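Local coordinates for protein neural-cadherin (Drosophila melanogaster, PDB 3UBF) that mediates calcium-dependent, mainly homophilic cell-cell adhesion, this chain being three consecutive cadherin repeats of its ectodomain, at residues D101-L111 with Q196-S204. Numbering follows the deposited sequence.
Sequences DEPPYFINRPL and QSTPEERLS. With ZN (zinc ion), chain J.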
ATOM      1  N   ASP A 101      -0.221 -12.447  -2.651  1.00 55.98           N
ATOM      2  CA  ASP A 101      -1.617 -12.101  -2.407  1.00 54.43           C
ATOM      3  C   ASP A 101      -1.811 -11.441  -1.035  1.00 52.60           C
ATOM      4  O   ASP A 101      -2.237 -12.093  -0.082  1.00 54.08           O
ATOM      5  CB  ASP A 101      -2.475 -13.375  -2.526  1.00 56.36           C
ATOM      6  CG  ASP A 101      -3.963 -13.085  -2.728  1.00 56.60           C
ATOM      7  OD1 ASP A 101      -4.376 -11.912  -2.615  1.00 55.38           O
ATOM      8  OD2 ASP A 101      -4.729 -14.043  -3.001  1.00 59.66           O
ATOM      9  N   GLU A 102      -1.475 -10.158  -0.946  1.00 49.77           N
ATOM     10  CA  GLU A 102      -1.676  -9.344   0.253  1.00 47.67           C
ATOM     11  C   GLU A 102      -2.548  -8.130  -0.128  1.00 45.28           C
ATOM     12  O   GLU A 102      -2.506  -7.673  -1.285  1.00 44.52           O
ATOM     13  CB  GLU A 102      -0.329  -8.892   0.825  1.00 48.16           C
ATOM     14  CG  GLU A 102       0.408  -9.936   1.679  1.00 51.62           C
ATOM     15  CD  GLU A 102       1.936  -9.798   1.619  1.00 55.18           C
ATOM     16  OE1 GLU A 102       2.422  -9.204   0.626  1.00 55.99           O
ATOM     17  OE2 GLU A 102       2.648 -10.300   2.541  1.00 55.55           O
ATOM     18  N   PRO A 103      -3.347  -7.603   0.831  1.00 43.39           N
ATOM     19  CA  PRO A 103      -4.403  -6.655   0.466  1.00 41.07           C
ATOM     20  C   PRO A 103      -3.861  -5.364  -0.110  1.00 39.25           C
ATOM     21  O   PRO A 103      -2.772  -4.939   0.281  1.00 39.58           O
ATOM     22  CB  PRO A 103      -5.106  -6.367   1.801  1.00 40.53           C
ATOM     23  CG  PRO A 103      -4.710  -7.499   2.699  1.00 42.79           C
ATOM     24  CD  PRO A 103      -3.312  -7.828   2.286  1.00 43.82           C
ATOM     25  N   PRO A 104      -4.624  -4.727  -1.028  1.00 37.55           N
ATOM     26  CA  PRO A 104      -4.248  -3.401  -1.493  1.00 35.99           C
ATOM     27  C   PRO A 104      -4.259  -2.384  -0.361  1.00 35.13           C
ATOM     28  O   PRO A 104      -4.903  -2.586   0.677  1.00 34.74           O
ATOM     29  CB  PRO A 104      -5.329  -3.059  -2.524  1.00 35.44           C
ATOM     30  CG  PRO A 104      -6.479  -3.910  -2.172  1.00 35.82           C
ATOM     31  CD  PRO A 104      -5.908  -5.168  -1.600  1.00 37.27           C
ATOM     32  N   TYR A 105      -3.519  -1.305  -0.563  1.00 34.72           N
ATOM     33  CA  TYR A 105      -3.502  -0.202   0.376  1.00 33.97           C
ATOM     34  C   TYR A 105      -3.481   1.066  -0.443  1.00 33.00           C
ATOM     35  O   TYR A 105      -2.946   1.084  -1.551  1.00 33.07           O
ATOM     36  CB  TYR A 105      -2.284  -0.285   1.295  1.00 34.69           C
ATOM     37  CG  TYR A 105      -0.999  -0.527   0.561  1.00 35.66           C
ATOM     38  CD1 TYR A 105      -0.161   0.527   0.210  1.00 34.07           C
ATOM     39  CD2 TYR A 105      -0.624  -1.813   0.207  1.00 38.26           C
ATOM     40  CE1 TYR A 105       1.006   0.311  -0.472  1.00 36.47           C
ATOM     41  CE2 TYR A 105       0.545  -2.044  -0.493  1.00 40.51           C
ATOM     42  CZ  TYR A 105       1.354  -0.982  -0.826  1.00 40.44           C
ATOM     43  OH  TYR A 105       2.518  -1.243  -1.511  1.00 44.79           O
ATOM     44  N   PHE A 106      -4.092   2.116   0.087  1.00 32.17           N
ATOM     45  CA  PHE A 106      -4.053   3.416  -0.565  1.00 31.40           C
ATOM     46  C   PHE A 106      -2.648   3.992  -0.510  1.00 31.99           C
ATOM     47  O   PHE A 106      -1.988   3.943   0.540  1.00 32.45           O
ATOM     48  CB  PHE A 106      -5.057   4.357   0.076  1.00 30.15           C
ATOM     49  CG  PHE A 106      -6.489   4.017  -0.257  1.00 30.88           C
ATOM     50  CD1 PHE A 106      -7.331   3.477   0.711  1.00 30.57           C
ATOM     51  CD2 PHE A 106      -6.985   4.216  -1.550  1.00 29.30           C
ATOM     52  CE1 PHE A 106      -8.636   3.164   0.410  1.00 30.87           C
ATOM     53  CE2 PHE A 106      -8.292   3.894  -1.871  1.00 29.29           C
ATOM     54  CZ  PHE A 106      -9.124   3.366  -0.895  1.00 30.67           C
ATOM     55  N   ILE A 107      -2.190   4.480  -1.659  1.00 32.13           N
ATOM     56  CA  ILE A 107      -0.925   5.216  -1.765  1.00 33.36           C
ATOM     57  C   ILE A 107      -1.103   6.733  -1.854  1.00 32.98           C
ATOM     58  O   ILE A 107      -0.119   7.471  -1.864  1.00 34.24           O
ATOM     59  CB  ILE A 107       0.002   4.684  -2.909  1.00 34.11           C
ATOM     60  CG1 ILE A 107      -0.623   4.899  -4.282  1.00 33.70           C
ATOM     61  CG2 ILE A 107       0.301   3.211  -2.690  1.00 34.60           C
ATOM     62  CD1 ILE A 107       0.298   4.543  -5.449  1.00 35.89           C
ATOM     63  N   ASN A 108      -2.344   7.202  -1.904  1.00 32.14           N
ATOM     64  CA  ASN A 108      -2.618   8.646  -1.724  1.00 32.17           C
ATOM     65  C   ASN A 108      -1.875   9.242  -0.534  1.00 32.67           C
ATOM     66  O   ASN A 108      -1.940   8.714   0.581  1.00 33.11           O
ATOM     67  CB  ASN A 108      -4.107   8.907  -1.563  1.00 30.76           C
ATOM     68  CG  ASN A 108      -4.885   8.563  -2.805  1.00 31.66           C
ATOM     69  OD1 ASN A 108      -5.425   7.458  -2.918  1.00 33.58           O
ATOM     70  ND2 ASN A 108      -4.926   9.487  -3.764  1.00 28.09           N
ATOM     71  N   ARG A 109      -1.142  10.320  -0.781  1.00 32.88           N
ATOM     72  CA  ARG A 109      -0.518  11.064   0.302  1.00 33.51           C
ATOM     73  C   ARG A 109      -0.786  12.562   0.128  1.00 34.10           C
ATOM     74  O   ARG A 109      -0.900  13.032  -1.005  1.00 34.32           O
ATOM     75  CB  ARG A 109       0.980  10.740   0.419  1.00 34.66           C
ATOM     76  CG  ARG A 109       1.315   9.287   0.869  1.00 32.41           C
ATOM     77  CD  ARG A 109       0.798   8.961   2.282  1.00 29.67           C
ATOM     78  NE  ARG A 109       1.154   7.608   2.730  1.00 28.70           N
ATOM     79  CZ  ARG A 109       0.433   6.511   2.472  1.00 26.27           C
ATOM     80  NH1 ARG A 109      -0.681   6.580   1.774  1.00 25.89           N
ATOM     81  NH2 ARG A 109       0.822   5.331   2.907  1.00 27.24           N
ATOM     82  N   PRO A 110      -0.932  13.311   1.245  1.00 34.67           N
ATOM     83  CA  PRO A 110      -0.911  12.872   2.646  1.00 34.84           C
ATOM     84  C   PRO A 110      -2.186  12.145   3.007  1.00 33.75           C
ATOM     85  O   PRO A 110      -3.174  12.234   2.272  1.00 33.00           O
ATOM     86  CB  PRO A 110      -0.872  14.188   3.425  1.00 35.93           C
ATOM     87  CG  PRO A 110      -0.496  15.238   2.413  1.00 36.88           C
ATOM     88  CD  PRO A 110      -1.102  14.769   1.149  1.00 34.80           C
ATOM     89  N   LEU A 111      -2.151  11.414   4.114  1.00 33.99           N
ATOM     90  CA  LEU A 111      -3.355  10.876   4.718  1.00 33.52           C
ATOM     91  C   LEU A 111      -3.593  11.657   5.998  1.00 34.70           C
ATOM     92  O   LEU A 111      -2.624  12.072   6.652  1.00 36.08           O
ATOM     93  CB  LEU A 111      -3.209   9.373   5.003  1.00 33.53           C
ATOM     94  CG  LEU A 111      -3.181   8.483   3.746  1.00 33.28           C
ATOM     95  CD1 LEU A 111      -2.909   7.042   4.137  1.00 33.60           C
ATOM     96  CD2 LEU A 111      -4.452   8.583   2.914  1.00 30.80           C
ATOM     97  N   GLN A 196      -9.901  -9.390  -0.702  1.00 47.17           N
ATOM     98  CA  GLN A 196      -9.257  -8.419   0.176  1.00 46.07           C
ATOM     99  C   GLN A 196      -9.461  -7.014  -0.350  1.00 44.42           C
ATOM    100  O   GLN A 196      -9.711  -6.792  -1.543  1.00 44.37           O
ATOM    101  CB  GLN A 196      -7.747  -8.635   0.259  1.00 46.26           C
ATOM    102  CG  GLN A 196      -7.274  -9.968   0.779  1.00 49.67           C
ATOM    103  CD  GLN A 196      -6.066 -10.487  -0.007  1.00 52.32           C
ATOM    104  OE1 GLN A 196      -5.470  -9.766  -0.817  1.00 51.99           O
ATOM    105  NE2 GLN A 196      -5.710 -11.746   0.223  1.00 55.19           N
ATOM    106  N   SER A 197      -9.303  -6.048   0.538  1.00 42.85           N
ATOM    107  CA  SER A 197      -9.430  -4.684   0.131  1.00 41.03           C
ATOM    108  C   SER A 197      -8.620  -3.741   1.000  1.00 39.64           C
ATOM    109  O   SER A 197      -8.009  -4.132   1.979  1.00 40.00           O
ATOM    110  CB  SER A 197     -10.904  -4.295   0.124  1.00 41.29           C
ATOM    111  OG  SER A 197     -11.494  -4.524   1.378  1.00 42.87           O
ATOM    112  N   THR A 198      -8.602  -2.486   0.601  1.00 38.01           N
ATOM    113  CA  THR A 198      -8.045  -1.449   1.412  1.00 37.15           C
ATOM    114  C   THR A 198      -8.919  -1.303   2.649  1.00 36.84           C
ATOM    115  O   THR A 198     -10.002  -1.880   2.721  1.00 37.18           O
ATOM    116  CB  THR A 198      -8.114  -0.116   0.674  1.00 36.08           C
ATOM    117  OG1 THR A 198      -9.488   0.202   0.442  1.00 35.67           O
ATOM    118  CG2 THR A 198      -7.361  -0.171  -0.657  1.00 36.68           C
ATOM    119  N   PRO A 199      -8.445  -0.531   3.630  1.00 36.61           N
ATOM    120  CA  PRO A 199      -9.366   0.007   4.622  1.00 36.67           C
ATOM    121  C   PRO A 199     -10.378   0.939   3.955  1.00 35.65           C
ATOM    122  O   PRO A 199     -10.152   1.414   2.829  1.00 35.16           O
ATOM    123  CB  PRO A 199      -8.454   0.824   5.534  1.00 36.83           C
ATOM    124  CG  PRO A 199      -7.098   0.234   5.347  1.00 38.10           C
ATOM    125  CD  PRO A 199      -7.044  -0.166   3.911  1.00 36.62           C
ATOM    126  N   GLU A 200     -11.484   1.192   4.642  1.00 35.49           N
ATOM    127  CA  GLU A 200     -12.451   2.183   4.208  1.00 34.75           C
ATOM    128  C   GLU A 200     -11.956   3.522   4.696  1.00 34.30           C
ATOM    129  O   GLU A 200     -12.125   3.857   5.872  1.00 35.96           O
ATOM    130  CB  GLU A 200     -13.826   1.869   4.781  1.00 35.14           C
ATOM    131  CG  GLU A 200     -14.260   0.458   4.443  1.00 36.91           C
ATOM    132  CD  GLU A 200     -15.579   0.081   5.041  1.00 40.67           C
ATOM    133  OE1 GLU A 200     -16.152   0.882   5.809  1.00 40.98           O
ATOM    134  OE2 GLU A 200     -16.052  -1.043   4.743  1.00 44.52           O
ATOM    135  N   GLU A 201     -11.316   4.262   3.800  1.00 32.69           N
ATOM    136  CA  GLU A 201     -10.713   5.547   4.127  1.00 32.43           C
ATOM    137  C   GLU A 201     -11.678   6.709   3.978  1.00 32.01           C
ATOM    138  O   GLU A 201     -12.590   6.688   3.144  1.00 31.84           O
ATOM    139  CB  GLU A 201      -9.482   5.817   3.247  1.00 31.70           C
ATOM    140  CG  GLU A 201      -8.174   5.233   3.779  1.00 33.20           C
ATOM    141  CD  GLU A 201      -7.694   5.859   5.085  1.00 36.27           C
ATOM    142  OE1 GLU A 201      -8.271   6.869   5.562  1.00 38.91           O
ATOM    143  OE2 GLU A 201      -6.734   5.322   5.657  1.00 38.42           O
ATOM    144  N   ARG A 202     -11.433   7.745   4.762  1.00 32.15           N
ATOM    145  CA  ARG A 202     -12.244   8.943   4.736  1.00 31.60           C
ATOM    146  C   ARG A 202     -11.629  10.006   3.842  1.00 31.23           C
ATOM    147  O   ARG A 202     -10.507  10.453   4.070  1.00 31.33           O
ATOM    148  CB  ARG A 202     -12.393   9.491   6.144  1.00 32.14           C
ATOM    149  CG  ARG A 202     -13.295  10.675   6.251  1.00 30.88           C
ATOM    150  CD  ARG A 202     -13.349  11.065   7.677  1.00 31.12           C
ATOM    151  NE  ARG A 202     -14.243  12.183   7.951  1.00 32.34           N
ATOM    152  CZ  ARG A 202     -13.904  13.466   7.871  1.00 31.44           C
ATOM    153  NH1 ARG A 202     -12.685  13.820   7.471  1.00 29.48           N
ATOM    154  NH2 ARG A 202     -14.800  14.398   8.184  1.00 31.45           N
ATOM    155  N   LEU A 203     -12.402  10.411   2.838  1.00 31.02           N
ATOM    156  CA  LEU A 203     -12.030  11.482   1.929  1.00 30.37           C
ATOM    157  C   LEU A 203     -12.846  12.726   2.277  1.00 30.69           C
ATOM    158  O   LEU A 203     -14.096  12.723   2.255  1.00 30.46           O
ATOM    159  CB  LEU A 203     -12.209  11.058   0.465  1.00 29.41           C
ATOM    160  CG  LEU A 203     -12.123  12.140  -0.627  1.00 29.29           C
ATOM    161  CD1 LEU A 203     -10.821  12.929  -0.558  1.00 29.09           C
ATOM    162  CD2 LEU A 203     -12.307  11.548  -2.007  1.00 27.11           C
ATOM    163  N   SER A 204     -12.103  13.772   2.616  1.00 30.77           N
ATOM    164  CA  SER A 204     -12.646  15.055   3.001  1.00 31.45           C
ATOM    165  C   SER A 204     -12.462  16.029   1.850  1.00 31.08           C
ATOM    166  O   SER A 204     -11.330  16.315   1.454  1.00 31.28           O
ATOM    167  CB  SER A 204     -11.909  15.580   4.238  1.00 32.34           C
ATOM    168  OG  SER A 204     -11.968  16.997   4.271  1.00 34.27           O
TER
HETATM  169 ZN    ZN J   9     -17.253  -1.861   6.355  1.00 90.89          ZN
HETATM  170  O   HOH W   1     -16.306  -3.900   7.421  1.00 42.88           O
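Two segments meet in the second cadherin repeat here, a Greek-key beta-sandwich: Asp101 to Phe106, ending in edge strand 105-106 of one sheet, run beside Gln196 to Glu201, which lead into inner strand 201-207 of the other. The backbones run parallel, Pro103 CA 5.2 Å from Gln196 CA and Tyr105 CA 4.8 Å from Thr198 CA, yet no clear hydrogen bond links them. In a CH-pi contact Thr198 CG2 lies over a Phe106 ring face, offset toward the rim, 3.9 Å from the centroid and 17° off the normal; Thr198 CA makes a 3.4 Å CA-H...O contact with Pro104 O. With chi1 at 62°, Thr198 OG1 donates a 2.8 Å hydrogen bond forward to Pro199 O, and this oxygen lies in plane at the Phe106 ring edge. Glu201 CG packs 3.6 Å from Phe106 CD1. Gln196 CB rests 3.8 Å from Pro103 CB, Gln196 CG 4.0 Å from Pro103 CG, and the amide lies against Asp101. Were Gln196 an alanine, Asp101 would probably lose this polar neighbour and Pro103 CG the methylene packed on it. Ala183 of strand 176-185 hydrogen-bonds Thr198 OG1, Tyr105 pairs with strand 126-133, and Met113 of strand 113-117 touches Phe106, so the contact bridges both sheets.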